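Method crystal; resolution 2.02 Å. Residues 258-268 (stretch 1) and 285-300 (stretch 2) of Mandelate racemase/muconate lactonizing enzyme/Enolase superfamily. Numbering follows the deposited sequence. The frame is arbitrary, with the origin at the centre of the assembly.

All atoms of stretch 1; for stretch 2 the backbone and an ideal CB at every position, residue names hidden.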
# COMPACT_ATOMS: atom_id res chain seq x y z
N ASN A 258 -0.07 -6.41 -4.42
CA ASN A 258 0.78 -7.57 -4.29
C ASN A 258 -0.05 -8.83 -4.42
O ASN A 258 -1.28 -8.78 -4.42
CB ASN A 258 1.63 -7.55 -3.00
CG ASN A 258 0.78 -7.38 -1.74
OD1 ASN A 258 -0.08 -8.21 -1.45
ND2 ASN A 258 1.02 -6.30 -1.00
N PHE A 259 0.63 -9.96 -4.53
CA PHE A 259 -0.02 -11.26 -4.64
C PHE A 259 -0.96 -11.58 -3.47
O PHE A 259 -2.05 -12.07 -3.68
CB PHE A 259 1.02 -12.39 -4.80
CG PHE A 259 0.46 -13.77 -4.61
CD1 PHE A 259 -0.23 -14.40 -5.64
CD2 PHE A 259 0.61 -14.44 -3.39
CE1 PHE A 259 -0.76 -15.66 -5.48
CE2 PHE A 259 0.06 -15.70 -3.20
CZ PHE A 259 -0.62 -16.32 -4.25
N HIS A 260 -0.52 -11.34 -2.24
CA HIS A 260 -1.32 -11.75 -1.09
C HIS A 260 -2.65 -11.00 -0.92
O HIS A 260 -3.60 -11.59 -0.43
CB HIS A 260 -0.50 -11.83 0.21
CG HIS A 260 0.35 -13.06 0.26
ND1 HIS A 260 1.69 -13.05 -0.05
CD2 HIS A 260 0.03 -14.35 0.53
CE1 HIS A 260 2.17 -14.29 0.03
NE2 HIS A 260 1.18 -15.09 0.39
N MET A 261 -2.71 -9.74 -1.32
CA MET A 261 -4.01 -9.03 -1.38
C MET A 261 -5.03 -9.79 -2.25
O MET A 261 -6.19 -9.94 -1.88
CB MET A 261 -3.83 -7.61 -1.90
CG MET A 261 -3.13 -6.70 -0.91
SD MET A 261 -3.04 -5.03 -1.52
CE MET A 261 -4.76 -4.48 -1.52
N ALA A 262 -4.58 -10.30 -3.39
CA ALA A 262 -5.44 -11.10 -4.26
C ALA A 262 -5.74 -12.47 -3.62
O ALA A 262 -6.90 -12.90 -3.58
CB ALA A 262 -4.81 -11.27 -5.64
N GLN A 263 -4.70 -13.15 -3.11
CA GLN A 263 -4.94 -14.45 -2.47
C GLN A 263 -5.89 -14.37 -1.28
O GLN A 263 -6.74 -15.23 -1.10
CB GLN A 263 -3.64 -15.12 -2.03
CG GLN A 263 -3.89 -16.58 -1.68
CD GLN A 263 -2.66 -17.26 -1.10
OE1 GLN A 263 -2.14 -18.20 -1.68
NE2 GLN A 263 -2.19 -16.77 0.03
N HIS A 264 -5.72 -13.33 -0.46
CA HIS A 264 -6.60 -13.13 0.70
C HIS A 264 -8.04 -12.86 0.31
O HIS A 264 -8.96 -13.36 0.95
CB HIS A 264 -6.07 -12.02 1.60
CG HIS A 264 -4.75 -12.33 2.23
ND1 HIS A 264 -3.94 -11.36 2.78
CD2 HIS A 264 -4.10 -13.50 2.40
CE1 HIS A 264 -2.85 -11.92 3.26
NE2 HIS A 264 -2.91 -13.22 3.04
N LEU A 265 -8.23 -12.04 -0.73
CA LEU A 265 -9.57 -11.81 -1.26
C LEU A 265 -10.22 -13.11 -1.71
O LEU A 265 -11.39 -13.36 -1.39
CB LEU A 265 -9.56 -10.78 -2.40
CG LEU A 265 -10.93 -10.31 -2.89
CD1 LEU A 265 -11.73 -9.57 -1.81
CD2 LEU A 265 -10.70 -9.42 -4.11
N MET A 266 -9.47 -13.96 -2.42
CA MET A 266 -10.02 -15.28 -2.81
C MET A 266 -10.30 -16.17 -1.60
O MET A 266 -11.36 -16.79 -1.53
CB MET A 266 -9.12 -16.02 -3.79
CG MET A 266 -8.97 -15.29 -5.11
SD MET A 266 -8.01 -16.23 -6.31
CE MET A 266 -6.35 -15.97 -5.69
N ASP A 267 -9.37 -16.21 -0.66
CA ASP A 267 -9.50 -17.12 0.49
C ASP A 267 -10.46 -16.66 1.58
O ASP A 267 -11.10 -17.50 2.19
CB ASP A 267 -8.13 -17.48 1.07
CG ASP A 267 -7.36 -18.41 0.15
OD1 ASP A 267 -7.98 -19.07 -0.70
OD2 ASP A 267 -6.12 -18.45 0.26
N TYR A 268 -10.54 -15.35 1.84
CA TYR A 268 -11.41 -14.84 2.90
C TYR A 268 -12.62 -14.02 2.39
O TYR A 268 -13.60 -13.84 3.11
CB TYR A 268 -10.59 -14.01 3.88
CG TYR A 268 -9.44 -14.82 4.47
CD1 TYR A 268 -9.68 -15.79 5.44
CD2 TYR A 268 -8.12 -14.62 4.04
CE1 TYR A 268 -8.65 -16.55 5.97
CE2 TYR A 268 -7.07 -15.38 4.57
CZ TYR A 268 -7.36 -16.34 5.55
OH TYR A 268 -6.36 -17.11 6.11
N UNK A 285 4.46 -11.20 -13.56
CA UNK A 285 4.83 -12.25 -12.61
C UNK A 285 3.81 -12.48 -11.51
O UNK A 285 3.29 -13.59 -11.38
CB UNK A 285 6.18 -11.91 -11.97
N UNK A 286 3.56 -11.45 -10.67
CA UNK A 286 2.56 -11.59 -9.59
C UNK A 286 1.18 -11.92 -10.12
O UNK A 286 0.47 -12.71 -9.52
CB UNK A 286 2.49 -10.30 -8.76
N UNK A 287 0.81 -11.33 -11.26
CA UNK A 287 -0.48 -11.60 -11.88
C UNK A 287 -0.63 -13.07 -12.29
O UNK A 287 -1.66 -13.68 -12.04
CB UNK A 287 -0.67 -10.70 -13.10
N UNK A 288 0.40 -13.62 -12.93
CA UNK A 288 0.44 -15.03 -13.28
C UNK A 288 0.39 -15.91 -12.01
O UNK A 288 -0.26 -16.97 -11.99
CB UNK A 288 1.70 -15.33 -14.10
N UNK A 289 1.08 -15.47 -10.97
CA UNK A 289 1.03 -16.16 -9.69
C UNK A 289 -0.42 -16.20 -9.17
O UNK A 289 -0.89 -17.24 -8.73
CB UNK A 289 1.95 -15.47 -8.68
N UNK A 290 -1.15 -15.08 -9.29
CA UNK A 290 -2.59 -15.06 -8.94
C UNK A 290 -3.42 -16.02 -9.81
O UNK A 290 -4.25 -16.79 -9.29
CB UNK A 290 -3.14 -13.64 -9.09
N UNK A 291 -3.18 -15.98 -11.12
CA UNK A 291 -3.90 -16.87 -12.04
C UNK A 291 -3.73 -18.36 -11.70
O UNK A 291 -4.72 -19.11 -11.70
CB UNK A 291 -3.42 -16.62 -13.47
N UNK A 292 -2.49 -18.77 -11.40
CA UNK A 292 -2.22 -20.14 -10.91
C UNK A 292 -3.02 -20.42 -9.62
O UNK A 292 -3.64 -21.48 -9.49
CB UNK A 292 -0.72 -20.33 -10.65
N UNK A 293 -3.00 -19.46 -8.69
CA UNK A 293 -3.71 -19.62 -7.42
C UNK A 293 -5.23 -19.66 -7.63
O UNK A 293 -5.93 -20.44 -6.99
CB UNK A 293 -3.34 -18.48 -6.46
N UNK A 294 -5.74 -18.85 -8.56
CA UNK A 294 -7.15 -18.87 -8.92
C UNK A 294 -7.53 -20.23 -9.54
O UNK A 294 -8.55 -20.82 -9.18
CB UNK A 294 -7.46 -17.73 -9.89
N UNK A 295 -6.70 -20.72 -10.46
CA UNK A 295 -6.88 -22.06 -11.05
C UNK A 295 -6.96 -23.14 -9.98
O UNK A 295 -7.87 -23.98 -10.01
CB UNK A 295 -5.73 -22.38 -12.01
N UNK A 296 -6.03 -23.13 -9.02
CA UNK A 296 -6.06 -24.10 -7.91
C UNK A 296 -7.38 -24.05 -7.12
O UNK A 296 -7.85 -25.08 -6.61
CB UNK A 296 -4.89 -23.84 -6.96
N UNK A 297 -7.98 -22.85 -7.05
CA UNK A 297 -9.22 -22.60 -6.31
C UNK A 297 -10.49 -22.70 -7.14
O UNK A 297 -11.59 -22.65 -6.59
CB UNK A 297 -9.16 -21.21 -5.68
N UNK A 298 -10.37 -22.78 -8.46
CA UNK A 298 -11.54 -22.83 -9.32
C UNK A 298 -12.26 -21.49 -9.36
O UNK A 298 -13.47 -21.43 -9.60
CB UNK A 298 -12.50 -23.93 -8.85
N UNK A 299 -11.51 -20.42 -9.11
CA UNK A 299 -12.02 -19.05 -9.21
C UNK A 299 -11.67 -18.47 -10.59
O UNK A 299 -10.52 -18.53 -11.02
CB UNK A 299 -11.44 -18.18 -8.09
N UNK A 300 -12.66 -17.91 -11.26
CA UNK A 300 -12.46 -17.24 -12.54
C UNK A 300 -11.55 -16.02 -12.42
O UNK A 300 -11.78 -15.13 -11.60
CB UNK A 300 -13.81 -16.82 -13.13

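The two helices run nearly parallel, their axes 19° apart and 9.6 Å at closest approach, so the same face of the second helix meets stretch 1 about once per turn. Position 285, with nothing of stretch 1 within reach, is left unconstrained by this contact; it is Gly285.

At 286 the ideal CB points sideways, 4.6 Å from Phe259 N, beside the start of the first helix. A small or compact apolar residue would fit, and proline is tolerable where the backbone angles are -59/-38. The residue is Pro286, whose carbonyl O lies 4.3 Å from Phe259 CD1, near the plane of the ring. Position 287 points away and 288 is out of reach, so stretch 1 is silent on both; they are Ala287 and Lys288, the latter turned to its own helix in a salt bridge with position 292.

Position 289 points toward stretch 1, its ideal CB 3.9 Å from Phe259 CD1, and one face of the ring lies open along the path of a long side chain. A leucine or methionine could cover it, while lysine or arginine could add a cation. Arg289 takes the last course: extended through chi3, it lays its guanidinium flat on the ring, planes at 7°, with CZ 3.8 Å from the centroid of the Phe259 ring and its CD methylene adding a CH-pi contact.

At 290 the ideal CB is 4.5 Å from Ala262 CB and 4.6 Å from Phe259 CD1, an apolar setting that suits valine, isoleucine or alanine. Val290 uses both methyls: CG2 packs 3.7 Å from Ala262 CB, and CG1 lies 4.1 Å from Met266 CE. Position 291 points away and 292 sideways without contact; they are Ala291 and Asp292, the partner of Lys288 NZ.

Position 293 points straight into stretch 1, with its ideal CB 4.0 Å from both Phe259 CE1 and Met266 CE. So little room favours a small residue, and Ala293 fills it, its methyl at the edge of the Phe259 ring. At 294 the ideal CB is 3.9 Å from Met266 SD, again suiting a small side chain; Ala294 helps line the hole that receives Met266. Positions 295 and 296 are out of reach and carry Gln295 and Ala296.

Position 297 points toward Met266, with the carboxylate of Asp267 beyond, so a long basic side chain would serve. Arg297 passes its CD 4.0 Å from Met266 CB and forms a two-pronged salt bridge, NE to Asp267 OD1 at 2.8 Å and NH1 to Asp267 OD2 at 2.9 Å; its NH2 bonds back to Ala293 O.

The phi of 71° at 298 favours glycine, and Gly298 closes the helix in a Schellman motif. Position 299 turns back toward stretch 1, its ideal CB 4.3 Å from Met266 SD, which suits a branched or long aliphatic residue. Ile299 reaches with CD1 to 3.5 Å from Met266 CB. Position 300 is beyond contact, and is Thr300.

Stretch 2 285-300: GPAKRVADAAQARGIT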
# COMPACT_ATOMS: atom_id res chain seq x y z
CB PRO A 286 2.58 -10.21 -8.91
CG PRO A 286 3.95 -9.69 -9.22
CD PRO A 286 4.23 -10.14 -10.61
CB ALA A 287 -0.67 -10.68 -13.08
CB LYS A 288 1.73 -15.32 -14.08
CG LYS A 288 1.98 -16.78 -14.41
CD LYS A 288 0.95 -17.38 -15.36
CE LYS A 288 1.43 -18.76 -15.91
NZ LYS A 288 1.86 -19.66 -14.80
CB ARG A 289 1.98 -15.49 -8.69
CG ARG A 289 2.21 -16.29 -7.45
CD ARG A 289 3.14 -15.56 -6.51
NE ARG A 289 3.17 -16.24 -5.21
CZ ARG A 289 3.66 -15.69 -4.11
NH1 ARG A 289 4.15 -14.45 -4.14
NH2 ARG A 289 3.63 -16.39 -2.98
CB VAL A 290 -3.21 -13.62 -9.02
CG1 VAL A 290 -4.73 -13.65 -8.68
CG2 VAL A 290 -2.48 -12.68 -8.10
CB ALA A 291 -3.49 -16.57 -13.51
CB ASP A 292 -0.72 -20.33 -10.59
CG ASP A 292 0.20 -20.20 -11.82
OD1 ASP A 292 -0.25 -20.15 -12.98
OD2 ASP A 292 1.44 -20.14 -11.60
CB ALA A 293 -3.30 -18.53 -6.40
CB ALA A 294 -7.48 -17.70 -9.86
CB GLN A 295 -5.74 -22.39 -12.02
CG GLN A 295 -5.83 -21.68 -13.36
CD GLN A 295 -6.93 -22.25 -14.24
OE1 GLN A 295 -6.74 -23.29 -14.86
NE2 GLN A 295 -8.07 -21.58 -14.29
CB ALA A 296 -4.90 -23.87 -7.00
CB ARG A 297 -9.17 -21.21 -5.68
CG ARG A 297 -8.32 -21.13 -4.45
CD ARG A 297 -7.68 -19.75 -4.35
NE ARG A 297 -6.84 -19.65 -3.16
CZ ARG A 297 -5.58 -20.06 -3.08
NH1 ARG A 297 -4.94 -19.95 -1.93
NH2 ARG A 297 -4.96 -20.60 -4.13
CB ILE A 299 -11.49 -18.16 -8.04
CG1 ILE A 299 -12.01 -18.71 -6.70
CG2 ILE A 299 -11.91 -16.67 -8.24
CD1 ILE A 299 -11.36 -18.12 -5.46
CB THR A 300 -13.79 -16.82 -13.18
OG1 THR A 300 -14.65 -17.95 -13.29
CG2 THR A 300 -13.55 -16.20 -14.61
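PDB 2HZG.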